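Long-range contacts in 5,10-methylenetetrahydromethanopterin reductase (Methanopyrus kandleri, PDB 1EZW), which catalyses the reversible, coenzyme F420-dependent reduction of methylene-tetrahydromethanopterin to methyl-tetrahydromethanopterin, a step of methanogenesis from carbon dioxide: residues P68-L74 and Y153-A159; N196-P200 and E296-I300; D28-E32 and I336-Q341. All coordinates share one frame. Where two conformers were deposited one is given. Residues are numbered along the deposited sequence.

Interaction 1. Residues P68-L74 and Y153-A159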
loop_
_atom_site.group_PDB
_atom_site.type_symbol
_atom_site.label_atom_id
_atom_site.label_comp_id
_atom_site.label_asym_id
_atom_site.label_seq_id
_atom_site.Cartn_x
_atom_site.Cartn_y
_atom_site.Cartn_z
ATOM N N PRO A 68 -8.257 -24.987 -12.957
ATOM C CA PRO A 68 -7.273 -26.020 -12.540
ATOM C C PRO A 68 -6.059 -26.223 -13.420
ATOM O O PRO A 68 -5.132 -26.931 -13.016
ATOM C CB PRO A 68 -8.094 -27.328 -12.600
ATOM C CG PRO A 68 -9.557 -26.854 -12.627
ATOM C CD PRO A 68 -9.505 -25.607 -13.459
ATOM N N TYR A 69 -6.061 -25.613 -14.600
ATOM C CA TYR A 69 -5.072 -25.930 -15.622
ATOM C C TYR A 69 -3.863 -25.074 -15.859
ATOM O O TYR A 69 -2.782 -25.591 -16.117
ATOM C CB TYR A 69 -5.790 -26.052 -16.979
ATOM C CG TYR A 69 -7.019 -26.951 -16.910
ATOM C CD1 TYR A 69 -8.305 -26.396 -16.952
ATOM C CD2 TYR A 69 -6.893 -28.332 -16.682
ATOM C CE1 TYR A 69 -9.435 -27.178 -16.770
ATOM C CE2 TYR A 69 -8.059 -29.144 -16.488
ATOM C CZ TYR A 69 -9.318 -28.542 -16.535
ATOM O OH TYR A 69 -10.491 -29.294 -16.356
ATOM N N THR A 70 -4.045 -23.758 -15.831
ATOM C CA THR A 70 -2.924 -22.899 -16.178
ATOM C C THR A 70 -1.890 -22.738 -15.072
ATOM O O THR A 70 -0.842 -22.133 -15.313
ATOM C CB THR A 70 -3.413 -21.521 -16.605
ATOM O OG1 THR A 70 -4.042 -20.915 -15.467
ATOM C CG2 THR A 70 -4.430 -21.627 -17.829
ATOM N N ARG A 71 -2.189 -23.228 -13.866
ATOM C CA ARG A 71 -1.224 -23.175 -12.748
ATOM C C ARG A 71 -1.442 -24.458 -11.975
ATOM O O ARG A 71 -2.563 -24.951 -11.887
ATOM C CB ARG A 71 -1.550 -22.032 -11.773
ATOM C CG ARG A 71 -1.510 -20.649 -12.408
ATOM C CD ARG A 71 -1.875 -19.639 -11.288
ATOM N NE ARG A 71 -1.994 -18.261 -11.780
ATOM C CZ ARG A 71 -3.029 -17.824 -12.497
ATOM N NH1 ARG A 71 -3.087 -16.563 -12.921
ATOM N NH2 ARG A 71 -4.011 -18.665 -12.794
ATOM N N HIS A 72 -0.382 -24.992 -11.372
ATOM C CA HIS A 72 -0.520 -26.186 -10.556
ATOM C C HIS A 72 -1.449 -25.844 -9.388
ATOM O O HIS A 72 -1.411 -24.736 -8.853
ATOM C CB HIS A 72 0.866 -26.572 -10.027
ATOM C CG HIS A 72 0.932 -27.937 -9.410
ATOM N ND1 HIS A 72 0.400 -28.223 -8.174
ATOM C CD2 HIS A 72 1.463 -29.099 -9.877
ATOM C CE1 HIS A 72 0.593 -29.513 -7.902
ATOM N NE2 HIS A 72 1.242 -30.062 -8.921
ATOM N N PRO A 73 -2.321 -26.765 -8.981
ATOM C CA PRO A 73 -3.199 -26.436 -7.869
ATOM C C PRO A 73 -2.508 -26.025 -6.573
ATOM O O PRO A 73 -3.089 -25.275 -5.793
ATOM C CB PRO A 73 -4.080 -27.697 -7.744
ATOM C CG PRO A 73 -3.256 -28.764 -8.326
ATOM C CD PRO A 73 -2.677 -28.097 -9.539
ATOM N N LEU A 74 -1.257 -26.466 -6.351
ATOM C CA LEU A 74 -0.545 -26.082 -5.140
ATOM C C LEU A 74 -0.136 -24.608 -5.272
ATOM O O LEU A 74 -0.013 -23.924 -4.267
ATOM C CB LEU A 74 0.719 -26.942 -4.929
ATOM C CG LEU A 74 0.393 -28.359 -4.421
ATOM C CD1 LEU A 74 1.693 -29.227 -4.466
ATOM C CD2 LEU A 74 -0.149 -28.287 -2.966
ATOM N N TYR A 153 -6.350 -36.185 -12.053
ATOM C CA TYR A 153 -5.809 -34.990 -12.714
ATOM C C TYR A 153 -4.573 -34.439 -11.993
ATOM O O TYR A 153 -3.721 -33.825 -12.610
ATOM C CB TYR A 153 -6.936 -33.927 -12.839
ATOM C CG TYR A 153 -6.562 -32.501 -12.438
ATOM C CD1 TYR A 153 -6.107 -31.569 -13.382
ATOM C CD2 TYR A 153 -6.640 -32.108 -11.103
ATOM C CE1 TYR A 153 -5.741 -30.272 -12.991
ATOM C CE2 TYR A 153 -6.269 -30.804 -10.706
ATOM C CZ TYR A 153 -5.828 -29.910 -11.649
ATOM O OH TYR A 153 -5.450 -28.640 -11.215
ATOM N N VAL A 154 -4.463 -34.682 -10.698
ATOM C CA VAL A 154 -3.279 -34.220 -9.989
ATOM C C VAL A 154 -2.851 -35.295 -9.014
ATOM O O VAL A 154 -3.682 -35.905 -8.331
ATOM C CB VAL A 154 -3.533 -32.861 -9.212
ATOM C CG1 VAL A 154 -4.687 -32.995 -8.210
ATOM C CG2 VAL A 154 -2.262 -32.464 -8.493
ATOM N N LYS A 155 -1.547 -35.548 -8.983
ATOM C CA LYS A 155 -0.974 -36.479 -8.027
ATOM C C LYS A 155 0.210 -35.740 -7.411
ATOM O O LYS A 155 1.135 -35.357 -8.097
ATOM C CB LYS A 155 -0.504 -37.789 -8.692
ATOM C CG LYS A 155 0.164 -38.715 -7.661
ATOM C CD LYS A 155 0.649 -40.039 -8.311
ATOM C CE LYS A 155 1.388 -40.889 -7.262
ATOM N NZ LYS A 155 1.692 -42.260 -7.759
ATOM N N THR A 156 0.166 -35.526 -6.108
ATOM C CA THR A 156 1.264 -34.824 -5.446
ATOM C C THR A 156 2.183 -35.819 -4.758
ATOM O O THR A 156 1.887 -37.034 -4.695
ATOM C CB THR A 156 0.746 -33.907 -4.329
ATOM O OG1 THR A 156 0.249 -34.689 -3.236
ATOM C CG2 THR A 156 -0.389 -33.014 -4.837
ATOM N N GLY A 157 3.316 -35.311 -4.287
ATOM C CA GLY A 157 4.211 -36.091 -3.456
ATOM C C GLY A 157 3.761 -35.688 -2.051
ATOM O O GLY A 157 2.590 -35.381 -1.837
ATOM N N THR A 158 4.648 -35.701 -1.060
ATOM C CA THR A 158 4.258 -35.271 0.284
ATOM C C THR A 158 4.643 -33.810 0.327
ATOM O O THR A 158 5.786 -33.458 0.580
ATOM C CB THR A 158 5.005 -36.078 1.341
ATOM O OG1 THR A 158 4.559 -37.441 1.213
ATOM C CG2 THR A 158 4.704 -35.571 2.719
ATOM N N ALA A 159 3.650 -32.955 0.103
ATOM C CA ALA A 159 3.923 -31.527 -0.019
ATOM C C ALA A 159 3.694 -30.729 1.253
ATOM O O ALA A 159 2.565 -30.370 1.556
ATOM C CB ALA A 159 3.065 -30.974 -1.146
#
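The phenol ring of Y153 lies against P68, with P68 CB 3.6 Å from Y153 CZ. Its hydroxyl donates a short hydrogen bond to the backbone carbonyl, Y153 OH to P68 O at 2.5 Å. This oxygen sits near the ring plane, at the edge of the phenol. The same hydroxyl meets the next proline as well, P73 CD to Y153 OH at 3.3 Å, so the hydroxyl end of Y153 sits between P68 and P73. Y69 touches the ring more loosely, with Y69 CD2 4.3 Å from Y153 CE1.

Further along, the contact is apolar. V154 CG2 packs on P73 CG at 3.8 Å, and L74 CD1 reaches A159 CB at 4.0 Å. H72 is the N-cap of the helix that starts at P73. Its ring accepts from the backbone, L74 N to H72 ND1 at 3.0 Å, a capping bond. The same ring meets V154, with H72 CE1 4.1 Å from V154 CG2.

The contact joins the N-terminal end of helix 73-86 of the TIM barrel to the long excursion between helix 127-142 and strand 173-176. W117 donates to P68 O too, and its ring meets those of H72 and Y153. L74 and A159 both pack on Y40 of a second subunit. V134 of helix 127-142 backs P68 and Y153, while V137 of that helix backs L74.

Interaction 2. Residues N196-P200 and E296-I300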
loop_
_atom_site.group_PDB
_atom_site.type_symbol
_atom_site.label_atom_id
_atom_site.label_comp_id
_atom_site.label_asym_id
_atom_site.label_seq_id
_atom_site.Cartn_x
_atom_site.Cartn_y
_atom_site.Cartn_z
ATOM N N ASN A 196 -23.122 -17.367 -14.880
ATOM C CA ASN A 196 -23.103 -16.290 -15.851
ATOM C C ASN A 196 -24.506 -16.179 -16.434
ATOM O O ASN A 196 -24.833 -16.871 -17.405
ATOM C CB ASN A 196 -22.108 -16.588 -16.980
ATOM C CG ASN A 196 -20.670 -16.254 -16.602
ATOM O OD1 ASN A 196 -19.725 -16.654 -17.284
ATOM N ND2 ASN A 196 -20.502 -15.494 -15.539
ATOM N N ALA A 197 -25.334 -15.355 -15.803
ATOM C CA ALA A 197 -26.706 -15.129 -16.287
ATOM C C ALA A 197 -27.272 -13.934 -15.566
ATOM O O ALA A 197 -26.855 -13.633 -14.445
ATOM C CB ALA A 197 -27.583 -16.394 -16.006
ATOM N N SER A 198 -28.272 -13.283 -16.175
ATOM C CA SER A 198 -28.863 -12.091 -15.592
ATOM C C SER A 198 -30.397 -12.107 -15.517
ATOM O O SER A 198 -30.998 -11.106 -15.135
ATOM C CB SER A 198 -28.426 -10.868 -16.435
ATOM O OG SER A 198 -27.001 -10.835 -16.575
ATOM N N ASN A 199 -31.007 -13.243 -15.826
ATOM C CA ASN A 199 -32.485 -13.284 -15.892
ATOM C C ASN A 199 -33.085 -14.412 -15.030
ATOM O O ASN A 199 -32.490 -15.474 -14.874
ATOM C CB ASN A 199 -32.830 -13.417 -17.385
ATOM C CG ASN A 199 -34.330 -13.346 -17.667
ATOM O OD1 ASN A 199 -35.072 -14.305 -17.411
ATOM N ND2 ASN A 199 -34.779 -12.217 -18.193
ATOM N N PRO A 200 -34.258 -14.172 -14.409
ATOM C CA PRO A 200 -34.898 -15.182 -13.570
ATOM C C PRO A 200 -35.043 -16.554 -14.225
ATOM O O PRO A 200 -34.893 -17.565 -13.538
ATOM C CB PRO A 200 -36.258 -14.540 -13.244
ATOM C CG PRO A 200 -35.876 -13.055 -13.164
ATOM C CD PRO A 200 -35.083 -12.949 -14.456
ATOM N N GLU A 296 -33.309 -7.551 -22.225
ATOM C CA GLU A 296 -34.068 -8.065 -21.081
ATOM C C GLU A 296 -33.569 -9.462 -20.695
ATOM O O GLU A 296 -33.539 -9.840 -19.524
ATOM C CB GLU A 296 -35.561 -8.126 -21.457
ATOM C CG GLU A 296 -36.548 -8.547 -20.371
ATOM C CD GLU A 296 -36.412 -9.989 -19.936
ATOM O OE1 GLU A 296 -36.029 -10.854 -20.758
ATOM O OE2 GLU A 296 -36.720 -10.259 -18.761
ATOM N N ALA A 297 -33.170 -10.238 -21.684
ATOM C CA ALA A 297 -32.719 -11.572 -21.394
ATOM C C ALA A 297 -31.319 -11.650 -20.796
ATOM O O ALA A 297 -31.066 -12.454 -19.889
ATOM C CB ALA A 297 -32.748 -12.400 -22.667
ATOM N N PHE A 298 -30.434 -10.794 -21.296
ATOM C CA PHE A 298 -29.035 -10.919 -20.921
ATOM C C PHE A 298 -28.374 -9.829 -20.110
ATOM O O PHE A 298 -27.148 -9.793 -20.037
ATOM C CB PHE A 298 -28.235 -11.176 -22.204
ATOM C CG PHE A 298 -28.748 -12.368 -23.003
ATOM C CD1 PHE A 298 -29.222 -12.210 -24.311
ATOM C CD2 PHE A 298 -28.791 -13.631 -22.426
ATOM C CE1 PHE A 298 -29.741 -13.308 -25.018
ATOM C CE2 PHE A 298 -29.306 -14.733 -23.120
ATOM C CZ PHE A 298 -29.782 -14.564 -24.423
ATOM N N SER A 299 -29.160 -8.971 -19.486
ATOM C CA SER A 299 -28.578 -7.905 -18.668
ATOM C C SER A 299 -29.630 -7.423 -17.693
ATOM O O SER A 299 -30.838 -7.753 -17.823
ATOM C CB SER A 299 -28.144 -6.710 -19.534
ATOM O OG SER A 299 -29.259 -5.894 -19.919
ATOM N N ILE A 300 -29.161 -6.681 -16.697
ATOM C CA ILE A 300 -30.023 -6.014 -15.738
ATOM C C ILE A 300 -29.657 -4.573 -16.062
ATOM O O ILE A 300 -28.570 -4.089 -15.712
ATOM C CB ILE A 300 -29.662 -6.329 -14.289
ATOM C CG1 ILE A 300 -29.992 -7.783 -13.965
ATOM C CG2 ILE A 300 -30.456 -5.444 -13.341
ATOM C CD1 ILE A 300 -29.573 -8.133 -12.554
HETATM O O HOH W 1 -29.201 -14.207 -18.791
HETATM O O HOH W 2 -26.046 -11.973 -18.664
#
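N199 ND2 donates to the carbonyl E296 O at 3.0 Å with good geometry. A weak bond runs from N199 ND2 to E296 OE2 at 2.8 Å. N199 is the N-cap of helix 200-216, and its OD1 accepts from the backbone N of K201. One side chain thus caps the start of a TIM-barrel helix and bonds a carbonyl of helix 292-298.

Two waters extend this polar link between the segments. The first accepts from S198 N at 2.9 Å and donates to A297 O at 2.8 Å. The second lies 2.6 Å from S198 OG and donates to F298 O at 2.8 Å. S198 OG is also hydrogen-bonded to the backbone N of C231.

The backbones come close here, with the CA atoms of S198 and S299 5.2 Å apart. The CB atoms of S198 and N199 point toward the other segment, while those of A297, F298 and S299 point away. The loop therefore packs mainly on main chain, with S198 CB 3.7 Å from S299 N and N199 CB 3.2 Å from A297 O. F298 turns to helix 238-254 and meets H264 edge-to-face. I300 begins strand 300-302, and its CG1 touches S198 O at 3.7 Å.

Interaction 3. Residues D28-E32 and I336-Q341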
loop_
_atom_site.group_PDB
_atom_site.type_symbol
_atom_site.label_atom_id
_atom_site.label_comp_id
_atom_site.label_asym_id
_atom_site.label_seq_id
_atom_site.Cartn_x
_atom_site.Cartn_y
_atom_site.Cartn_z
ATOM N N ASP A 28 -17.013 0.968 -0.117
ATOM C CA ASP A 28 -17.569 2.127 0.574
ATOM C C ASP A 28 -19.088 2.202 0.383
ATOM O O ASP A 28 -19.800 2.766 1.242
ATOM C CB ASP A 28 -16.976 3.433 0.028
ATOM C CG ASP A 28 -15.527 3.660 0.443
ATOM O OD1 ASP A 28 -14.979 2.944 1.290
ATOM O OD2 ASP A 28 -14.944 4.598 -0.117
ATOM N N ASN A 29 -19.549 1.598 -0.688
ATOM C CA ASN A 29 -20.974 1.582 -1.027
ATOM C C ASN A 29 -21.749 0.337 -0.626
ATOM O O ASN A 29 -22.899 0.147 -1.070
ATOM C CB ASN A 29 -21.131 1.878 -2.507
ATOM C CG ASN A 29 -21.011 3.372 -2.777
ATOM O OD1 ASN A 29 -22.013 4.096 -2.733
ATOM N ND2 ASN A 29 -19.765 3.874 -2.978
ATOM N N GLY A 30 -21.137 -0.492 0.193
ATOM C CA GLY A 30 -21.861 -1.658 0.683
ATOM C C GLY A 30 -21.724 -2.962 -0.047
ATOM O O GLY A 30 -22.404 -3.933 0.315
ATOM N N PHE A 31 -20.893 -3.001 -1.090
ATOM C CA PHE A 31 -20.666 -4.291 -1.768
ATOM C C PHE A 31 -19.825 -5.172 -0.829
ATOM O O PHE A 31 -18.901 -4.690 -0.158
ATOM C CB PHE A 31 -19.896 -4.106 -3.098
ATOM C CG PHE A 31 -20.720 -3.515 -4.199
ATOM C CD1 PHE A 31 -21.168 -2.174 -4.141
ATOM C CD2 PHE A 31 -21.020 -4.293 -5.324
ATOM C CE1 PHE A 31 -21.901 -1.648 -5.233
ATOM C CE2 PHE A 31 -21.753 -3.769 -6.402
ATOM C CZ PHE A 31 -22.183 -2.450 -6.353
ATOM N N GLU A 32 -20.119 -6.476 -0.783
ATOM C CA GLU A 32 -19.398 -7.379 0.106
ATOM C C GLU A 32 -18.436 -8.337 -0.599
ATOM O O GLU A 32 -17.637 -9.016 0.056
ATOM C CB GLU A 32 -20.390 -8.152 0.974
ATOM C CG GLU A 32 -21.095 -7.236 1.988
ATOM C CD GLU A 32 -22.164 -7.962 2.792
ATOM O OE1 GLU A 32 -21.818 -8.785 3.656
ATOM O OE2 GLU A 32 -23.356 -7.714 2.538
ATOM N N ILE A 336 -21.512 2.504 -9.530
ATOM C CA ILE A 336 -21.361 1.822 -8.267
ATOM C C ILE A 336 -22.026 2.606 -7.140
ATOM O O ILE A 336 -22.661 2.038 -6.260
ATOM C CB ILE A 336 -19.832 1.615 -7.956
ATOM C CG1 ILE A 336 -19.259 0.623 -8.975
ATOM C CG2 ILE A 336 -19.628 1.144 -6.492
ATOM C CD1 ILE A 336 -17.701 0.572 -9.013
ATOM N N GLU A 337 -21.845 3.928 -7.152
ATOM C CA GLU A 337 -22.428 4.773 -6.122
ATOM C C GLU A 337 -23.962 4.765 -6.215
ATOM O O GLU A 337 -24.647 4.776 -5.193
ATOM C CB GLU A 337 -21.865 6.201 -6.268
ATOM C CG GLU A 337 -20.380 6.254 -5.879
ATOM C CD GLU A 337 -19.785 7.629 -6.024
ATOM O OE1 GLU A 337 -20.146 8.336 -7.005
ATOM O OE2 GLU A 337 -18.945 7.983 -5.179
ATOM N N LEU A 338 -24.476 4.740 -7.436
ATOM C CA LEU A 338 -25.935 4.720 -7.630
ATOM C C LEU A 338 -26.472 3.389 -7.065
ATOM O O LEU A 338 -27.514 3.337 -6.390
ATOM C CB LEU A 338 -26.229 4.920 -9.124
ATOM C CG LEU A 338 -27.672 5.224 -9.501
ATOM C CD1 LEU A 338 -28.221 6.353 -8.601
ATOM C CD2 LEU A 338 -27.716 5.576 -10.968
ATOM N N VAL A 339 -25.744 2.291 -7.262
ATOM C CA VAL A 339 -26.173 1.035 -6.642
ATOM C C VAL A 339 -26.133 1.144 -5.105
ATOM O O VAL A 339 -27.068 0.743 -4.415
ATOM C CB VAL A 339 -25.265 -0.171 -7.094
ATOM C CG1 VAL A 339 -25.616 -1.465 -6.278
ATOM C CG2 VAL A 339 -25.444 -0.423 -8.552
ATOM N N GLY A 340 -25.050 1.692 -4.540
ATOM C CA GLY A 340 -24.983 1.778 -3.089
ATOM C C GLY A 340 -26.047 2.707 -2.492
ATOM O O GLY A 340 -26.576 2.437 -1.413
ATOM N N GLN A 341 -26.366 3.782 -3.201
ATOM C CA GLN A 341 -27.353 4.764 -2.709
ATOM C C GLN A 341 -28.810 4.457 -2.999
ATOM O O GLN A 341 -29.658 4.770 -2.156
ATOM C CB GLN A 341 -27.060 6.141 -3.299
ATOM C CG GLN A 341 -25.814 6.827 -2.739
ATOM C CD GLN A 341 -25.982 7.206 -1.275
ATOM O OE1 GLN A 341 -25.341 6.637 -0.387
ATOM N NE2 GLN A 341 -26.871 8.157 -1.015
HETATM O O HOH W 3 -18.662 6.523 -2.924
HETATM O O HOH W 4 -25.286 0.791 0.287
HETATM O O HOH W 5 -23.996 4.455 -0.654
#
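I336 opens the contact, its CG2 3.8 Å from F31 CE1. At E337 the amide of N29 lies on the helix backbone, with N29 OD1 3.5 Å from E337 CA. A water accepts from N29 ND2 at 2.9 Å and donates to E337 OE2 at 2.7 Å. N29 ND2 also bonds V25 O, and E337 OE2 forms a salt bridge with K15 of a fourth subunit. V339 CG1 touches F31 CZ at 3.6 Å. F31 belongs to the Schellman motif that ends helix 16-28: its N bonds A26 O, and G30 at positive phi is C-prime. This turn leads into barrel strand 33-36 and sets F31 beside I8 of strand 5-10. G340 comes next and packs closely, its CA 3.3 Å from N29 O. A CB here would clash with N29 OD1. A second water donates to N29 O at 2.8 Å and to G340 O at 2.7 Å. At Q341 a third water donates to Q341 OE1 at 2.6 Å and to N29 OD1 at 2.9 Å.

Overall arrangement
The three contacts are separate and tie different parts of one TIM barrel. Interaction 1 lies on the opposite side of the chain's centre from the other two. Its centre is about 35 Å from that of interaction 2 and about 38 Å from that of interaction 3. Interactions 2 and 3 are closer, with centres about 20 Å and nearest atoms about 9 Å apart. Both touch one small parallel sheet: I300 begins strand 300-302, and V339 packs on its partner 232-234. Along the chain, interaction 3 encloses both others, bringing the C-terminal helix 332-342 back to the first helix. No coenzyme or substrate is bound here. No segment includes the magnesium site at T56 and S57.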